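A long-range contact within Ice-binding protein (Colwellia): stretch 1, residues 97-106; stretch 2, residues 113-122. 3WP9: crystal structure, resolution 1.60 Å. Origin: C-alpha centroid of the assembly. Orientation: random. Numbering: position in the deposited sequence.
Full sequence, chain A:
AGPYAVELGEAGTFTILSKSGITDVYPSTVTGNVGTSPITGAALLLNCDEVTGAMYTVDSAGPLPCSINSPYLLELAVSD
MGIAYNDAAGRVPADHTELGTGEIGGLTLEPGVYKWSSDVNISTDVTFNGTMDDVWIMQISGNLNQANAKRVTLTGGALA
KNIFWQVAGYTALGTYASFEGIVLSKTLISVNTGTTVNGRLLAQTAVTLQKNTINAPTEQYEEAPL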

# COMPACT_ATOMS: atom_id res chain seq x y z
N THR A 97 -1.78 22.00 -0.79
CA THR A 97 -0.44 21.85 -0.30
C THR A 97 -0.44 22.10 1.18
O THR A 97 -1.00 23.12 1.66
N GLU A 98 0.17 21.19 1.94
CA GLU A 98 0.37 21.38 3.39
C GLU A 98 -0.98 21.41 4.16
O GLU A 98 -1.12 22.09 5.15
N LEU A 99 -1.94 20.69 3.64
CA LEU A 99 -3.27 20.62 4.24
C LEU A 99 -3.16 20.12 5.67
O LEU A 99 -2.55 19.05 5.94
N GLY A 100 -3.73 20.87 6.60
CA GLY A 100 -3.69 20.47 8.02
C GLY A 100 -2.33 20.56 8.63
O GLY A 100 -2.09 20.03 9.67
N THR A 101 -1.39 21.23 7.97
CA THR A 101 0.06 21.13 8.28
C THR A 101 0.53 19.65 8.52
O THR A 101 1.41 19.38 9.35
N GLY A 102 -0.08 18.75 7.76
CA GLY A 102 0.25 17.32 7.72
C GLY A 102 -0.67 16.44 8.57
O GLY A 102 -0.54 15.24 8.50
N GLU A 103 -1.56 17.02 9.36
CA GLU A 103 -2.56 16.18 10.14
C GLU A 103 -3.83 16.13 9.28
O GLU A 103 -4.46 17.19 9.05
N ILE A 104 -4.24 14.95 8.80
CA ILE A 104 -5.39 14.87 7.94
C ILE A 104 -6.57 14.21 8.66
O ILE A 104 -7.64 14.09 8.08
N GLY A 105 -6.31 13.75 9.87
CA GLY A 105 -7.45 13.20 10.65
C GLY A 105 -8.51 14.29 10.74
O GLY A 105 -8.18 15.47 10.90
N GLY A 106 -9.79 13.94 10.65
CA GLY A 106 -10.82 14.95 10.90
C GLY A 106 -11.14 15.79 9.69
O GLY A 106 -11.74 16.85 9.82
N VAL A 113 -4.96 16.11 -6.24
CA VAL A 113 -3.55 15.89 -5.89
C VAL A 113 -3.22 16.68 -4.65
O VAL A 113 -3.44 17.89 -4.55
N TYR A 114 -2.74 15.99 -3.60
CA TYR A 114 -2.40 16.61 -2.35
C TYR A 114 -0.93 16.43 -2.14
O TYR A 114 -0.40 15.33 -2.33
N LYS A 115 -0.30 17.46 -1.66
CA LYS A 115 1.14 17.42 -1.45
C LYS A 115 1.52 17.95 -0.09
O LYS A 115 1.03 19.00 0.37
N TRP A 116 2.46 17.25 0.57
CA TRP A 116 2.98 17.68 1.83
C TRP A 116 4.48 17.58 1.74
O TRP A 116 5.00 16.55 1.30
N SER A 117 5.11 18.59 2.27
CA SER A 117 6.58 18.62 2.30
C SER A 117 7.08 18.09 3.68
O SER A 117 8.25 18.16 4.02
N SER A 118 6.17 17.47 4.42
CA SER A 118 6.35 17.10 5.80
C SER A 118 5.91 15.63 5.91
O SER A 118 5.47 15.00 4.95
N ASP A 119 5.95 15.17 7.15
CA ASP A 119 5.24 13.94 7.53
C ASP A 119 3.71 14.20 7.45
O ASP A 119 3.21 15.37 7.52
N VAL A 120 3.00 13.09 7.39
CA VAL A 120 1.56 13.16 7.40
C VAL A 120 1.14 12.17 8.45
O VAL A 120 1.63 11.06 8.50
N ASN A 121 0.21 12.63 9.25
CA ASN A 121 -0.35 11.79 10.32
C ASN A 121 -1.84 11.67 10.16
O ASN A 121 -2.55 12.62 9.89
N ILE A 122 -2.28 10.47 10.36
CA ILE A 122 -3.75 10.22 10.47
C ILE A 122 -4.07 9.93 11.98
O ILE A 122 -4.00 8.76 12.40

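A loop laid beside two short strand segments must satisfy its own polar groups while giving the strands' large side chains something to pack against, and the ice-binding protein from Colwellia illustrates how a few residues can anchor such a contact. Trp116, Glu98 and Ile104 cover the most surface in a contact that buries 683 Å² in all.

Trp116 leaves its strand sideways, but its m rotamer (chi1 -70°, chi2 -92°) brings the indole against the loop. There Trp116 NE1 donates a hydrogen bond of 2.8 Å to Leu99 O, which lies at the ring edge, so a buried tryptophan keeps its one polar atom paired. The rest of the ring is apolar surface: Ile104 CG2 approaches Trp116 CZ2 to 3.4 Å, and Gly102 CA lies 3.5 Å from Trp116 CD1. An ideal CB on Gly102 would clash with Asp119 O at 2.4 Å, so close approach here depends on the absent side chain. Leu99, pointing toward the other stretch with chi1 t and chi2 p, places CD2 3.5 Å from Tyr114 CE2, at the edge of that ring.

Ile104 (p, t) extends the apolar patch, its CG1 4.0 Å from Val120 CG1 and its CD1 3.8 Å from Ile122 CG1.

Glu98 starts away from the other stretch, yet two m torsions fold its carboxylate back over the turn after Trp116. Glu98 OE1 accepts from Ser117 N at 2.9 Å and Glu98 OE2 from Ser117 OG at 2.7 Å, the serine being p. Water 1 donates to both Glu98 OE1 (2.8 Å) and Ser118 OG (2.7 Å), extending the polar link by one residue.

Farther along, water 4 donates to Glu103 OE1 at 2.5 Å and accepts a weak bond from Asn121 ND2 at 3.2 Å, joining side chains at a partly exposed margin.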

# COMPACT_ATOMS: atom_id res chain seq x y z
CB THR A 97 0.53 22.79 -1.06
OG1 THR A 97 0.16 24.14 -0.75
CG2 THR A 97 0.38 22.59 -2.54
CB GLU A 98 1.19 22.66 3.75
CG GLU A 98 2.47 22.95 2.96
CD GLU A 98 3.50 21.83 2.83
OE1 GLU A 98 3.40 20.70 3.35
OE2 GLU A 98 4.50 22.04 2.13
CB LEU A 99 -4.14 19.72 3.42
CG LEU A 99 -5.61 19.58 3.78
CD1 LEU A 99 -6.26 20.94 3.70
CD2 LEU A 99 -6.22 18.70 2.72
CB THR A 101 0.55 22.03 9.46
OG1 THR A 101 -0.03 21.55 10.67
CG2 THR A 101 0.19 23.49 9.27
CB GLU A 103 -2.82 16.79 11.52
CG GLU A 103 -4.01 16.09 12.21
CD GLU A 103 -3.70 14.64 12.48
OE1 GLU A 103 -2.64 14.43 13.12
OE2 GLU A 103 -4.55 13.74 12.09
CB ILE A 104 -5.11 14.16 6.60
CG1 ILE A 104 -4.51 12.73 6.73
CG2 ILE A 104 -4.06 14.96 5.80
CD1 ILE A 104 -4.46 11.89 5.44
CB VAL A 113 -2.57 16.22 -7.12
CG1 VAL A 113 -1.10 16.10 -6.70
CG2 VAL A 113 -2.89 15.30 -8.32
CB TYR A 114 -3.17 15.91 -1.19
CG TYR A 114 -4.68 16.14 -1.26
CD1 TYR A 114 -5.45 15.41 -2.14
CD2 TYR A 114 -5.31 17.04 -0.39
CE1 TYR A 114 -6.86 15.59 -2.21
CE2 TYR A 114 -6.72 17.22 -0.45
CZ TYR A 114 -7.45 16.51 -1.37
OH TYR A 114 -8.86 16.66 -1.46
CB LYS A 115 1.83 18.23 -2.57
CG LYS A 115 3.34 18.34 -2.34
CD LYS A 115 4.06 19.15 -3.41
CE LYS A 115 4.00 18.41 -4.74
NZ LYS A 115 4.84 17.17 -4.67
CB TRP A 116 2.53 16.76 2.98
CG TRP A 116 1.05 16.89 3.30
CD1 TRP A 116 0.48 17.75 4.22
CD2 TRP A 116 0.01 16.16 2.71
NE1 TRP A 116 -0.91 17.57 4.23
CE2 TRP A 116 -1.22 16.58 3.33
CE3 TRP A 116 -0.04 15.14 1.74
CZ2 TRP A 116 -2.44 16.04 2.98
CZ3 TRP A 116 -1.28 14.62 1.37
CH2 TRP A 116 -2.46 15.07 2.01
CB SER A 117 7.06 20.04 2.01
OG SER A 117 6.76 20.93 3.08
CB SER A 118 5.37 17.96 6.70
OG SER A 118 3.95 17.82 6.30
CB ASP A 119 5.55 13.64 9.00
CG ASP A 119 7.03 13.36 9.28
OD1 ASP A 119 7.76 12.88 8.40
OD2 ASP A 119 7.45 13.56 10.44
CB VAL A 120 0.95 12.81 6.05
CG1 VAL A 120 -0.56 12.49 6.14
CG2 VAL A 120 1.18 14.03 5.08
CB ASN A 121 -0.09 12.41 11.66
CG ASN A 121 1.36 12.46 11.97
OD1 ASN A 121 1.99 11.44 12.10
ND2 ASN A 121 1.92 13.67 12.06
CB ILE A 122 -4.14 9.01 9.62
CG1 ILE A 122 -3.93 9.25 8.10
CG2 ILE A 122 -5.63 8.79 9.75
CD1 ILE A 122 -3.89 8.01 7.28
O HOH W 1 2.64 20.17 5.98
O HOH W 2 -1.76 19.00 1.22
O HOH W 3 4.24 17.61 9.91
O HOH W 4 -0.35 15.48 13.45